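Side-chain contacts in alkaline serine protease (Pseudoalteromonas sp., PDB 1Y9Z), which probably hydrolyses peptide bonds as a subtilisin-like serine protease of a cold-adapted Antarctic bacterium: residues Val11-Leu16 and Ala379-Ser384; Leu398-Asp403 and Lys425-Glu430; Gly150-Ala155 and Ser392-Ala397; Ala112-Cys117 and Asn124-Ser129; Val231-Arg236 and Tyr362-Gly367. All coordinates share one frame; numbering follows the deposited sequence.

Interaction 1: Val11-Leu16 and Ala379-Ser384; sequences VGATVL and ATLVWS
No ring or other flat side chain joins L381 to A13 and L16; the groups that touch are methyls and methylenes, with no face or edge to offer. The indole of W383, on the same helix, points elsewhere. It makes a cation-pi contact with R24 and packs on V394 and L152. The contact itself gathers on one methyl of L381. A13 CB lies 4.1 Å from L381 CD2. L16 CB comes equally near, at 4.1 Å from L381 CD2. The tip of the L16 chain follows, with CD1 4.2 Å from L381 CD2. The L381 methyl is thus gripped by two residues of the loop at once. L381 has its CG anti to the backbone N (chi1 174°), which lets CD2 reach the loop. L16 has CG anti to its own carbonyl carbon (chi1 -65°), and its side chain slants across that of L381. The backbones stay well apart, 8.0 Å between A13 CA and L381 CA. At G12, a Schellman motif closes the end of helix 6-10. On the helix, S384 OG gives a hydrogen bond of 2.6 Å to L381 O, meeting the carbonyl at a C=O...OG angle of 138°. L16 also rests on A421 and K425 of helix 421-430, and A13 on V85. No hydrogen bond or charge links the two segments. Their fit therefore depends on shape and on the exclusion of water from buried A13 and L381.

Interaction 2: Leu398-Asp403 and Lys425-Glu430; sequences LNATAD and KAYLDE
Helices 391-401 and 421-430, near the C-terminal end of the modelled chain, pack together here through A400, T401 and Y427. The contact lies at the surface. Y427 has CG anti to its backbone N (chi1 -173°), and this carries the ring across to the other helix. T401 CG2 touches the root of the tyrosine, 3.7 Å from Y427 CB. The same methyl is 3.9 Å from Y427 CD1. A400 meets the far half of the ring, with CB 3.9 Å from Y427 CE1 and 4.0 Å from Y427 OH. Both methyls come in at a slant to the ring. T401 can offer its methyl because chi1 is 62°: CG2 then stands anti to the carbonyl carbon, while OG1 turns back and is hydrogen-bonded to A397 O. Y427 also packs on A397 and on P435. With an alanine at Y427, the A400 and T401 methyls would probably lose their ring partner and a gap would open between the helices. Along helix 421-430, K425 and D429 sit one turn apart, and K425 NZ forms a salt bridge of 2.7 Å with D429 OD1, which receives it on its syn lone pair. D429 OD2 is hydrogen-bonded to H386. T401 OG1, K425 and D429 thus find these polar partners away from the interface, and the link between the two segments is made by methyls against an aromatic ring.

Interaction 3: Gly150-Ala155 and Ser392-Ala397; sequences GVLLIA and SQVRAA
L152, at the start of strand 152-156, faces helix 391-401, and its CA is 7.1 Å from S392 CA, the nearest CA pair across the segments. Both methyls of the leucine are used. CG stands anti to the backbone N (chi1 -177°), which places both methyls against the helix. L152 CD1 rests on the stem of the arginine, 3.9 Å from R395 CB. L152 CD2 lies 4.2 Å from V394 CG1, and these two side chains cross at about a right angle. The rest of R395 runs on extended from CG to NE. Its guanidinium group pairs with E197 in a salt bridge through NE, and its NH2 bonds to D172 O. A bound sodium ion lies about 4 Å from the R395 side chain, and E197 is one of the residues of a sodium site. No polar bond crosses between the two segments. L152 is also covered by A379 and W383 of helix 368-385, while its neighbour L153 packs on L143 of helix 137-148. A strand of a mainly parallel sheet with helices packed against it is what the subtilisin-like alpha/beta domain is built from.

Interaction 4: Ala112-Cys117 and Asn124-Ser129; sequences AAIDTC and NVVTMS. With PMS (phenylmethanesulfonic acid), chain H.
C117 packs on V126 while its sulfur is held in a disulfide with C27, and the strand it packs on leads, through S129, to a bound ligand. C117 CB is 4.0 Å from V126 CG2, and its SG is 4.2 Å from V126 CG1. One turn back on the helix, I114 touches a second sulfur. Its CD1 lies 3.8 Å from M128 SD, and its CG1 is 4.1 Å from the same atom. The I114 chain is extended (chi2 173°), which brings its end to the strand. The M128 chain bends at chi3 (-81°), and the two side chains cross at about a right angle. All four residues are buried, and I29 of the next strand, 25-30, fills in against I114, C117 and V126. Within the helix, A112 O is gripped twice: T116 OG1 at 3.0 Å and T116 N at 2.9 Å reach it from opposite faces of its plane. Just past the strand, S129 O comes within 3.2 Å of C6 of the phenylmethanesulfonic acid. The ligand takes part in a hydrogen bond with T368 OG1. The axes of helix 112-117 and strand 125-128 run roughly antiparallel, at 145°. The connection from strand 92-100 to strand 125-128 passes through helix 110-119, and both strands lie parallel to strand 25-30 between them. This is a beta-alpha-beta crossover of the subtilisin-like domain, and its second strand leads into the ligand pocket.

Interaction 5: Val231-Arg236 and Tyr362-Gly367; sequences VVPHNR and YEYYNG
V232 and Y364 are brought together by their first torsions. Y364 has CG anti to its carbonyl carbon (chi1 -81°), which lays the ring against V232. V232 has chi1 -179°, and this leaves CG2 anti to the carbonyl carbon, directed at the ring. V232 CG2 then sits over one face, 3.9 Å from the centroid of the Y364 ring and 9° off its normal. This is a CH-pi contact. V231 O comes near at a slant, 3.6 Å from Y364 CE1. P233 CD lies farther off, 4.4 Å from Y364 CD1. Strand 232-240 belongs to the large mixed sheet of what is probably the inserted beta-barrel domain. Strand 362-365 leads back to helix 368-385 of the subtilisin-like domain, so the tyrosine packs where the two parts of the chain meet. A leucine in place of Y364 has no ring face or hydroxyl, and would probably leave V232 CG2 without its CH-pi partner and the water at the hydroxyl with one mate fewer. That water lies in the ring plane, at its edge. It accepts a hydrogen bond from V231 N at 3.0 Å and is 2.7 Å from Y364 OH, to which it is also hydrogen-bonded.

Interactions 1, 2 and 3 meet around helices 368-385, 391-401 and 421-430. Helix 391-401 serves both 2 and 3, and helix 368-385 of interaction 1 touches both, with V382 against L428 and A379 against L152. Interaction 4 joins through the sheet: I154 O probably bonds to M128 N, since strands 152-156 and 125-128 are neighbours. Interaction 5 stands apart, its centre about 26 Å or more from the others. Interactions 1, 3, 4 and 5 are buried, and interaction 2 is at the surface. Aliphatic contacts make 1 and 3, and sulfur enters in 4. Tyrosines carry 2 and 5, but a bridging water appears in 5.

Interaction 1: Val11-Leu16 and Ala379-Ser384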
# COMPACT_ATOMS: atom_id res chain seq x y z
N VAL A 11 -0.06 6.94 10.01
CA VAL A 11 1.24 6.71 10.63
C VAL A 11 1.78 7.97 11.30
O VAL A 11 2.79 7.92 12.00
CB VAL A 11 2.27 6.20 9.61
CG1 VAL A 11 1.78 4.90 8.98
CG2 VAL A 11 2.53 7.25 8.54
N GLY A 12 1.09 9.09 11.09
CA GLY A 12 1.51 10.34 11.69
C GLY A 12 2.78 10.93 11.11
O GLY A 12 3.68 11.32 11.84
N ALA A 13 2.85 10.99 9.78
CA ALA A 13 4.03 11.54 9.11
C ALA A 13 3.75 12.95 8.60
O ALA A 13 4.67 13.74 8.39
CB ALA A 13 4.44 10.63 7.96
N THR A 14 2.47 13.26 8.39
CA THR A 14 2.07 14.57 7.89
C THR A 14 2.26 15.68 8.91
O THR A 14 2.35 16.85 8.55
CB THR A 14 0.60 14.56 7.44
OG1 THR A 14 -0.24 14.25 8.56
CG2 THR A 14 0.38 13.51 6.35
N VAL A 15 2.32 15.32 10.19
CA VAL A 15 2.49 16.30 11.26
C VAL A 15 3.96 16.63 11.55
O VAL A 15 4.26 17.67 12.13
CB VAL A 15 1.82 15.83 12.56
CG1 VAL A 15 0.31 15.80 12.38
CG2 VAL A 15 2.34 14.46 12.94
N LEU A 16 4.86 15.74 11.15
CA LEU A 16 6.29 15.97 11.36
C LEU A 16 6.86 16.65 10.12
O LEU A 16 6.13 16.88 9.15
CB LEU A 16 7.01 14.64 11.61
CG LEU A 16 6.64 13.88 12.89
CD1 LEU A 16 7.47 12.60 12.97
CD2 LEU A 16 6.89 14.76 14.11
N ALA A 379 10.58 5.32 9.62
CA ALA A 379 11.81 5.04 10.35
C ALA A 379 12.88 6.06 9.97
O ALA A 379 13.58 6.60 10.82
CB ALA A 379 12.30 3.63 10.04
N THR A 380 12.99 6.32 8.67
CA THR A 380 13.96 7.27 8.16
C THR A 380 13.65 8.68 8.65
O THR A 380 14.54 9.41 9.09
CB THR A 380 13.98 7.25 6.61
OG1 THR A 380 14.22 5.92 6.15
CG2 THR A 380 15.07 8.16 6.07
N LEU A 381 12.37 9.06 8.59
CA LEU A 381 11.93 10.37 9.03
C LEU A 381 12.24 10.60 10.51
O LEU A 381 12.81 11.62 10.89
CB LEU A 381 10.42 10.52 8.79
CG LEU A 381 9.74 11.79 9.33
CD1 LEU A 381 10.39 13.04 8.74
CD2 LEU A 381 8.26 11.73 8.98
N VAL A 382 11.86 9.64 11.35
CA VAL A 382 12.10 9.74 12.78
C VAL A 382 13.60 9.77 13.07
O VAL A 382 14.06 10.56 13.89
CB VAL A 382 11.45 8.56 13.52
CG1 VAL A 382 11.88 8.55 14.98
CG2 VAL A 382 9.94 8.65 13.41
N TRP A 383 14.35 8.92 12.39
CA TRP A 383 15.79 8.84 12.60
C TRP A 383 16.49 10.16 12.24
O TRP A 383 17.51 10.50 12.84
CB TRP A 383 16.38 7.71 11.75
CG TRP A 383 17.69 7.16 12.24
CD1 TRP A 383 18.47 7.64 13.26
CD2 TRP A 383 18.36 6.00 11.73
NE1 TRP A 383 19.58 6.85 13.41
CE2 TRP A 383 19.54 5.84 12.49
CE3 TRP A 383 18.08 5.08 10.71
CZ2 TRP A 383 20.45 4.80 12.26
CZ3 TRP A 383 18.98 4.05 10.48
CH2 TRP A 383 20.15 3.91 11.25
N SER A 384 15.94 10.90 11.28
CA SER A 384 16.56 12.16 10.86
C SER A 384 16.59 13.19 11.99
O SER A 384 17.42 14.10 11.97
CB SER A 384 15.84 12.75 9.64
OG SER A 384 14.57 13.29 9.98

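Interaction 2: Leu398-Asp403 and Lys425-Glu430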
# COMPACT_ATOMS: atom_id res chain seq x y z
N LEU A 398 10.60 2.43 17.60
CA LEU A 398 9.41 2.19 16.80
C LEU A 398 8.50 1.15 17.47
O LEU A 398 7.28 1.32 17.52
CB LEU A 398 9.80 1.72 15.40
CG LEU A 398 10.65 2.68 14.57
CD1 LEU A 398 11.01 2.04 13.24
CD2 LEU A 398 9.89 3.98 14.34
N ASN A 399 9.10 0.09 17.98
CA ASN A 399 8.34 -0.97 18.63
C ASN A 399 7.72 -0.51 19.95
O ASN A 399 6.57 -0.82 20.26
CB ASN A 399 9.24 -2.18 18.89
CG ASN A 399 9.65 -2.88 17.62
OD1 ASN A 399 10.64 -3.60 17.58
ND2 ASN A 399 8.86 -2.69 16.57
N ALA A 400 8.50 0.25 20.72
CA ALA A 400 8.03 0.74 22.01
C ALA A 400 6.90 1.75 21.92
O ALA A 400 6.13 1.91 22.86
CB ALA A 400 9.20 1.34 22.78
N THR A 401 6.79 2.43 20.78
CA THR A 401 5.76 3.44 20.61
C THR A 401 4.64 3.10 19.63
O THR A 401 3.76 3.92 19.39
CB THR A 401 6.38 4.78 20.18
OG1 THR A 401 7.03 4.63 18.91
CG2 THR A 401 7.40 5.25 21.21
N ALA A 402 4.68 1.90 19.07
CA ALA A 402 3.64 1.49 18.13
C ALA A 402 2.31 1.38 18.87
O ALA A 402 2.28 1.05 20.06
CB ALA A 402 4.00 0.15 17.51
N ASP A 403 1.21 1.67 18.18
CA ASP A 403 -0.11 1.59 18.79
C ASP A 403 -0.61 0.15 18.75
O ASP A 403 -0.88 -0.40 17.69
CB ASP A 403 -1.10 2.50 18.06
CG ASP A 403 -0.66 3.96 18.06
OD1 ASP A 403 -0.24 4.45 19.13
OD2 ASP A 403 -0.76 4.61 17.00
N LYS A 425 9.26 9.67 17.69
CA LYS A 425 10.12 10.85 17.77
C LYS A 425 10.23 11.33 19.21
O LYS A 425 11.32 11.60 19.70
CB LYS A 425 9.56 11.97 16.90
CG LYS A 425 10.27 13.31 17.10
CD LYS A 425 9.55 14.44 16.38
CE LYS A 425 10.17 15.79 16.71
NZ LYS A 425 10.11 16.11 18.16
N ALA A 426 9.08 11.44 19.88
CA ALA A 426 9.05 11.89 21.26
C ALA A 426 9.89 10.99 22.15
O ALA A 426 10.53 11.44 23.10
CB ALA A 426 7.60 11.93 21.76
N TYR A 427 9.88 9.70 21.84
CA TYR A 427 10.63 8.69 22.58
C TYR A 427 12.12 9.02 22.49
O TYR A 427 12.81 9.14 23.51
CB TYR A 427 10.37 7.31 21.97
CG TYR A 427 10.95 6.14 22.72
CD1 TYR A 427 10.29 5.58 23.81
CD2 TYR A 427 12.15 5.55 22.31
CE1 TYR A 427 10.79 4.46 24.47
CE2 TYR A 427 12.66 4.42 22.95
CZ TYR A 427 11.98 3.88 24.03
OH TYR A 427 12.47 2.76 24.66
N LEU A 428 12.61 9.17 21.27
CA LEU A 428 14.02 9.48 21.04
C LEU A 428 14.39 10.89 21.50
O LEU A 428 15.56 11.18 21.75
CB LEU A 428 14.35 9.30 19.55
CG LEU A 428 14.25 7.86 19.04
CD1 LEU A 428 14.50 7.82 17.54
CD2 LEU A 428 15.26 6.98 19.77
N ASP A 429 13.39 11.76 21.61
CA ASP A 429 13.62 13.12 22.08
C ASP A 429 14.15 13.10 23.50
O ASP A 429 14.90 13.98 23.91
CB ASP A 429 12.32 13.93 22.03
CG ASP A 429 12.05 14.53 20.66
OD1 ASP A 429 10.93 15.06 20.46
OD2 ASP A 429 12.94 14.48 19.79
N GLU A 430 13.75 12.08 24.26
CA GLU A 430 14.19 11.93 25.64
C GLU A 430 15.64 11.45 25.63
O GLU A 430 16.50 12.01 26.32
CB GLU A 430 13.31 10.92 26.37
CG GLU A 430 11.86 11.35 26.49
CD GLU A 430 11.70 12.65 27.25
OE1 GLU A 430 12.11 12.71 28.42
OE2 GLU A 430 11.16 13.62 26.66

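Interaction 3: Gly150-Ala155 and Ser392-Ala397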
# COMPACT_ATOMS: atom_id res chain seq x y z
N GLY A 150 25.06 -0.94 12.12
CA GLY A 150 24.25 0.27 12.16
C GLY A 150 23.25 0.50 11.04
O GLY A 150 22.70 1.60 10.93
N VAL A 151 23.00 -0.51 10.22
CA VAL A 151 22.04 -0.38 9.12
C VAL A 151 20.69 -0.98 9.52
O VAL A 151 20.62 -2.15 9.90
CB VAL A 151 22.54 -1.09 7.85
CG1 VAL A 151 21.53 -0.92 6.72
CG2 VAL A 151 23.89 -0.52 7.44
N LEU A 152 19.63 -0.18 9.43
CA LEU A 152 18.29 -0.65 9.78
C LEU A 152 17.69 -1.38 8.58
O LEU A 152 17.58 -0.83 7.49
CB LEU A 152 17.40 0.53 10.18
CG LEU A 152 15.97 0.23 10.65
CD1 LEU A 152 15.99 -0.64 11.89
CD2 LEU A 152 15.25 1.55 10.94
N LEU A 153 17.30 -2.64 8.81
CA LEU A 153 16.73 -3.48 7.77
C LEU A 153 15.24 -3.71 8.02
O LEU A 153 14.84 -4.11 9.11
CB LEU A 153 17.46 -4.83 7.74
CG LEU A 153 18.99 -4.74 7.64
CD1 LEU A 153 19.58 -6.13 7.76
CD2 LEU A 153 19.40 -4.08 6.33
N ILE A 154 14.43 -3.46 6.99
CA ILE A 154 12.98 -3.60 7.09
C ILE A 154 12.45 -4.34 5.86
O ILE A 154 12.86 -4.05 4.74
CB ILE A 154 12.33 -2.19 7.19
CG1 ILE A 154 12.90 -1.46 8.42
CG2 ILE A 154 10.82 -2.30 7.29
CD1 ILE A 154 12.55 0.01 8.49
N ALA A 155 11.55 -5.30 6.08
CA ALA A 155 11.01 -6.08 4.97
C ALA A 155 9.57 -6.55 5.18
O ALA A 155 9.08 -6.59 6.31
CB ALA A 155 11.91 -7.28 4.70
N SER A 392 19.54 -0.20 15.86
CA SER A 392 18.87 -1.02 16.87
C SER A 392 18.06 -0.14 17.82
O SER A 392 16.97 -0.52 18.24
CB SER A 392 19.89 -1.84 17.66
OG SER A 392 20.79 -1.01 18.37
N GLN A 393 18.59 1.03 18.14
CA GLN A 393 17.90 1.95 19.03
C GLN A 393 16.64 2.52 18.38
O GLN A 393 15.61 2.68 19.04
CB GLN A 393 18.85 3.07 19.47
CG GLN A 393 19.85 2.61 20.53
CD GLN A 393 20.93 3.62 20.84
OE1 GLN A 393 21.60 3.53 21.87
NE2 GLN A 393 21.12 4.58 19.94
N VAL A 394 16.72 2.83 17.09
CA VAL A 394 15.56 3.35 16.37
C VAL A 394 14.50 2.25 16.28
O VAL A 394 13.31 2.51 16.46
CB VAL A 394 15.95 3.82 14.95
CG1 VAL A 394 14.71 4.19 14.16
CG2 VAL A 394 16.88 5.03 15.04
N ARG A 395 14.95 1.03 15.99
CA ARG A 395 14.05 -0.11 15.88
C ARG A 395 13.27 -0.27 17.18
O ARG A 395 12.05 -0.44 17.18
CB ARG A 395 14.86 -1.38 15.58
CG ARG A 395 14.05 -2.64 15.38
CD ARG A 395 14.96 -3.78 14.96
NE ARG A 395 14.25 -5.05 14.85
CZ ARG A 395 14.84 -6.21 14.56
NH1 ARG A 395 14.12 -7.32 14.48
NH2 ARG A 395 16.15 -6.25 14.35
N ALA A 396 13.98 -0.20 18.30
CA ALA A 396 13.36 -0.32 19.61
C ALA A 396 12.35 0.80 19.85
O ALA A 396 11.27 0.57 20.40
CB ALA A 396 14.42 -0.30 20.70
N ALA A 397 12.70 2.01 19.42
CA ALA A 397 11.81 3.15 19.58
C ALA A 397 10.51 2.94 18.82
O ALA A 397 9.43 3.24 19.33
CB ALA A 397 12.50 4.42 19.09

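Interaction 4: Ala112-Cys117 and Asn124-Ser129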
# COMPACT_ATOMS: atom_id res chain seq x y z
N ALA A 112 24.18 -9.23 -2.03
CA ALA A 112 24.96 -8.33 -2.87
C ALA A 112 24.22 -7.01 -3.07
O ALA A 112 24.84 -5.94 -3.11
CB ALA A 112 25.25 -8.98 -4.21
N ALA A 113 22.90 -7.08 -3.20
CA ALA A 113 22.08 -5.89 -3.38
C ALA A 113 22.17 -5.02 -2.13
O ALA A 113 22.29 -3.80 -2.22
CB ALA A 113 20.63 -6.27 -3.66
N ILE A 114 22.09 -5.65 -0.97
CA ILE A 114 22.19 -4.91 0.28
C ILE A 114 23.59 -4.31 0.39
O ILE A 114 23.74 -3.15 0.79
CB ILE A 114 21.90 -5.83 1.49
CG1 ILE A 114 20.46 -6.35 1.40
CG2 ILE A 114 22.10 -5.07 2.79
CD1 ILE A 114 20.12 -7.41 2.44
N ASP A 115 24.62 -5.08 0.04
CA ASP A 115 25.99 -4.56 0.08
C ASP A 115 26.08 -3.30 -0.77
O ASP A 115 26.69 -2.31 -0.37
CB ASP A 115 27.00 -5.58 -0.46
CG ASP A 115 27.18 -6.78 0.44
OD1 ASP A 115 26.99 -6.66 1.67
OD2 ASP A 115 27.53 -7.86 -0.08
N THR A 116 25.47 -3.34 -1.95
CA THR A 116 25.48 -2.20 -2.86
C THR A 116 24.79 -1.00 -2.22
O THR A 116 25.27 0.13 -2.30
CB THR A 116 24.78 -2.56 -4.19
OG1 THR A 116 25.53 -3.60 -4.84
CG2 THR A 116 24.70 -1.35 -5.11
N CYS A 117 23.65 -1.26 -1.58
CA CYS A 117 22.91 -0.20 -0.91
C CYS A 117 23.81 0.52 0.09
O CYS A 117 23.83 1.75 0.17
CB CYS A 117 21.75 -0.80 -0.14
SG CYS A 117 20.19 -1.11 -1.03
N ASN A 124 21.40 4.05 5.28
CA ASN A 124 21.26 3.92 6.73
C ASN A 124 20.10 2.97 6.94
O ASN A 124 20.05 2.21 7.90
CB ASN A 124 20.91 5.27 7.37
CG ASN A 124 21.96 6.32 7.13
OD1 ASN A 124 21.68 7.35 6.51
ND2 ASN A 124 23.17 6.08 7.62
N VAL A 125 19.14 3.03 6.01
CA VAL A 125 17.95 2.19 6.04
C VAL A 125 17.84 1.45 4.72
O VAL A 125 18.02 2.04 3.65
CB VAL A 125 16.66 3.04 6.23
CG1 VAL A 125 15.44 2.13 6.24
CG2 VAL A 125 16.75 3.85 7.51
N VAL A 126 17.57 0.16 4.79
CA VAL A 126 17.39 -0.65 3.59
C VAL A 126 16.00 -1.25 3.69
O VAL A 126 15.70 -2.00 4.62
CB VAL A 126 18.45 -1.77 3.49
CG1 VAL A 126 18.17 -2.64 2.27
CG2 VAL A 126 19.84 -1.16 3.39
N THR A 127 15.14 -0.90 2.74
CA THR A 127 13.77 -1.38 2.74
C THR A 127 13.57 -2.40 1.62
O THR A 127 13.92 -2.17 0.46
CB THR A 127 12.80 -0.18 2.63
OG1 THR A 127 11.45 -0.62 2.85
CG2 THR A 127 12.91 0.51 1.28
N MET A 128 13.00 -3.54 1.99
CA MET A 128 12.80 -4.64 1.05
C MET A 128 11.38 -5.18 1.02
O MET A 128 10.98 -6.00 1.85
CB MET A 128 13.78 -5.76 1.41
CG MET A 128 15.23 -5.28 1.42
SD MET A 128 16.43 -6.40 2.19
CE MET A 128 16.19 -6.02 3.91
N SER A 129 10.60 -4.70 0.05
CA SER A 129 9.22 -5.15 -0.11
C SER A 129 9.28 -6.37 -1.02
O SER A 129 8.78 -6.36 -2.14
CB SER A 129 8.37 -4.05 -0.75
OG SER A 129 8.11 -3.02 0.19
C PMS H . 5.27 -8.88 -2.54
S PMS H . 5.52 -8.07 -0.94
C1 PMS H . 6.58 -9.37 -3.20
C2 PMS H . 7.02 -10.71 -2.92
C3 PMS H . 8.22 -11.21 -3.52
C4 PMS H . 8.95 -10.32 -4.40
C5 PMS H . 8.53 -9.00 -4.68
C6 PMS H . 7.33 -8.46 -4.11
O2S PMS H . 6.62 -8.76 -0.27
O1S PMS H . 4.32 -8.15 -0.15

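Interaction 5: Val231-Arg236 and Tyr362-Gly367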
# COMPACT_ATOMS: atom_id res chain seq x y z
N VAL A 231 -11.72 6.16 -3.39
CA VAL A 231 -12.62 5.48 -4.31
C VAL A 231 -11.77 4.50 -5.11
O VAL A 231 -10.92 4.90 -5.89
CB VAL A 231 -13.31 6.47 -5.27
CG1 VAL A 231 -14.31 5.73 -6.15
CG2 VAL A 231 -14.02 7.56 -4.47
N VAL A 232 -12.01 3.21 -4.91
CA VAL A 232 -11.23 2.19 -5.58
C VAL A 232 -11.93 1.56 -6.78
O VAL A 232 -13.05 1.07 -6.67
CB VAL A 232 -10.87 1.06 -4.59
CG1 VAL A 232 -10.04 -0.00 -5.29
CG2 VAL A 232 -10.13 1.64 -3.40
N PRO A 233 -11.28 1.59 -7.96
CA PRO A 233 -11.90 0.99 -9.14
C PRO A 233 -11.89 -0.52 -8.94
O PRO A 233 -10.86 -1.09 -8.57
CB PRO A 233 -10.99 1.46 -10.28
CG PRO A 233 -9.65 1.54 -9.63
CD PRO A 233 -9.96 2.17 -8.28
N HIS A 234 -13.02 -1.18 -9.17
CA HIS A 234 -13.09 -2.62 -8.98
C HIS A 234 -12.06 -3.41 -9.76
O HIS A 234 -11.99 -3.31 -10.99
CB HIS A 234 -14.48 -3.17 -9.32
CG HIS A 234 -15.39 -3.29 -8.15
ND1 HIS A 234 -14.95 -3.53 -6.87
CD2 HIS A 234 -16.75 -3.26 -8.07
CE1 HIS A 234 -15.98 -3.64 -6.06
NE2 HIS A 234 -17.09 -3.48 -6.76
N ASN A 235 -11.25 -4.19 -9.04
CA ASN A 235 -10.24 -5.03 -9.66
C ASN A 235 -10.98 -6.24 -10.22
O ASN A 235 -11.02 -7.30 -9.59
CB ASN A 235 -9.21 -5.47 -8.62
CG ASN A 235 -8.04 -6.22 -9.22
OD1 ASN A 235 -7.18 -6.73 -8.51
ND2 ASN A 235 -8.00 -6.30 -10.55
N ARG A 236 -11.58 -6.07 -11.39
CA ARG A 236 -12.35 -7.12 -12.04
C ARG A 236 -11.52 -8.18 -12.74
O ARG A 236 -10.57 -7.87 -13.46
CB ARG A 236 -13.32 -6.48 -13.04
CG ARG A 236 -14.19 -7.47 -13.82
CD ARG A 236 -15.30 -6.71 -14.55
NE ARG A 236 -16.18 -7.56 -15.34
CZ ARG A 236 -16.07 -7.72 -16.66
NH1 ARG A 236 -16.93 -8.52 -17.30
NH2 ARG A 236 -15.12 -7.10 -17.34
N TYR A 362 -1.15 6.73 -11.21
CA TYR A 362 -1.28 6.34 -9.81
C TYR A 362 -2.20 5.13 -9.76
O TYR A 362 -2.95 4.89 -10.71
CB TYR A 362 -1.89 7.48 -8.99
CG TYR A 362 -1.12 8.77 -9.11
CD1 TYR A 362 -0.06 9.05 -8.25
CD2 TYR A 362 -1.40 9.67 -10.13
CE1 TYR A 362 0.71 10.20 -8.41
CE2 TYR A 362 -0.64 10.82 -10.30
CZ TYR A 362 0.41 11.08 -9.44
OH TYR A 362 1.18 12.21 -9.62
N GLU A 363 -2.15 4.37 -8.67
CA GLU A 363 -3.01 3.21 -8.55
C GLU A 363 -3.06 2.69 -7.13
O GLU A 363 -2.13 2.89 -6.35
CB GLU A 363 -2.54 2.09 -9.49
CG GLU A 363 -3.55 0.96 -9.64
CD GLU A 363 -3.16 -0.05 -10.70
OE1 GLU A 363 -3.98 -0.95 -10.98
OE2 GLU A 363 -2.05 0.04 -11.26
N TYR A 364 -4.16 2.03 -6.80
CA TYR A 364 -4.34 1.42 -5.49
C TYR A 364 -3.77 0.01 -5.54
O TYR A 364 -4.07 -0.76 -6.45
CB TYR A 364 -5.82 1.33 -5.12
CG TYR A 364 -6.41 2.61 -4.58
CD1 TYR A 364 -6.97 3.57 -5.42
CD2 TYR A 364 -6.40 2.86 -3.21
CE1 TYR A 364 -7.49 4.76 -4.91
CE2 TYR A 364 -6.91 4.04 -2.69
CZ TYR A 364 -7.46 4.98 -3.54
OH TYR A 364 -7.96 6.15 -3.01
N TYR A 365 -2.93 -0.31 -4.55
CA TYR A 365 -2.31 -1.64 -4.42
C TYR A 365 -2.59 -2.16 -3.01
O TYR A 365 -2.82 -1.38 -2.09
CB TYR A 365 -0.79 -1.58 -4.55
CG TYR A 365 -0.18 -1.55 -5.93
CD1 TYR A 365 1.18 -1.83 -6.09
CD2 TYR A 365 -0.92 -1.19 -7.06
CE1 TYR A 365 1.79 -1.77 -7.33
CE2 TYR A 365 -0.30 -1.13 -8.33
CZ TYR A 365 1.05 -1.42 -8.44
OH TYR A 365 1.69 -1.35 -9.66
N ASN A 366 -2.53 -3.48 -2.86
CA ASN A 366 -2.71 -4.14 -1.56
C ASN A 366 -1.44 -4.95 -1.31
O ASN A 366 -0.86 -5.49 -2.25
CB ASN A 366 -3.85 -5.16 -1.58
CG ASN A 366 -5.18 -4.58 -1.96
OD1 ASN A 366 -6.05 -5.31 -2.44
ND2 ASN A 366 -5.36 -3.29 -1.74
N GLY A 367 -1.03 -5.07 -0.06
CA GLY A 367 0.13 -5.89 0.23
C GLY A 367 1.00 -5.48 1.40
O GLY A 367 1.01 -4.32 1.81
O HOH W 1 -9.46 7.78 -4.47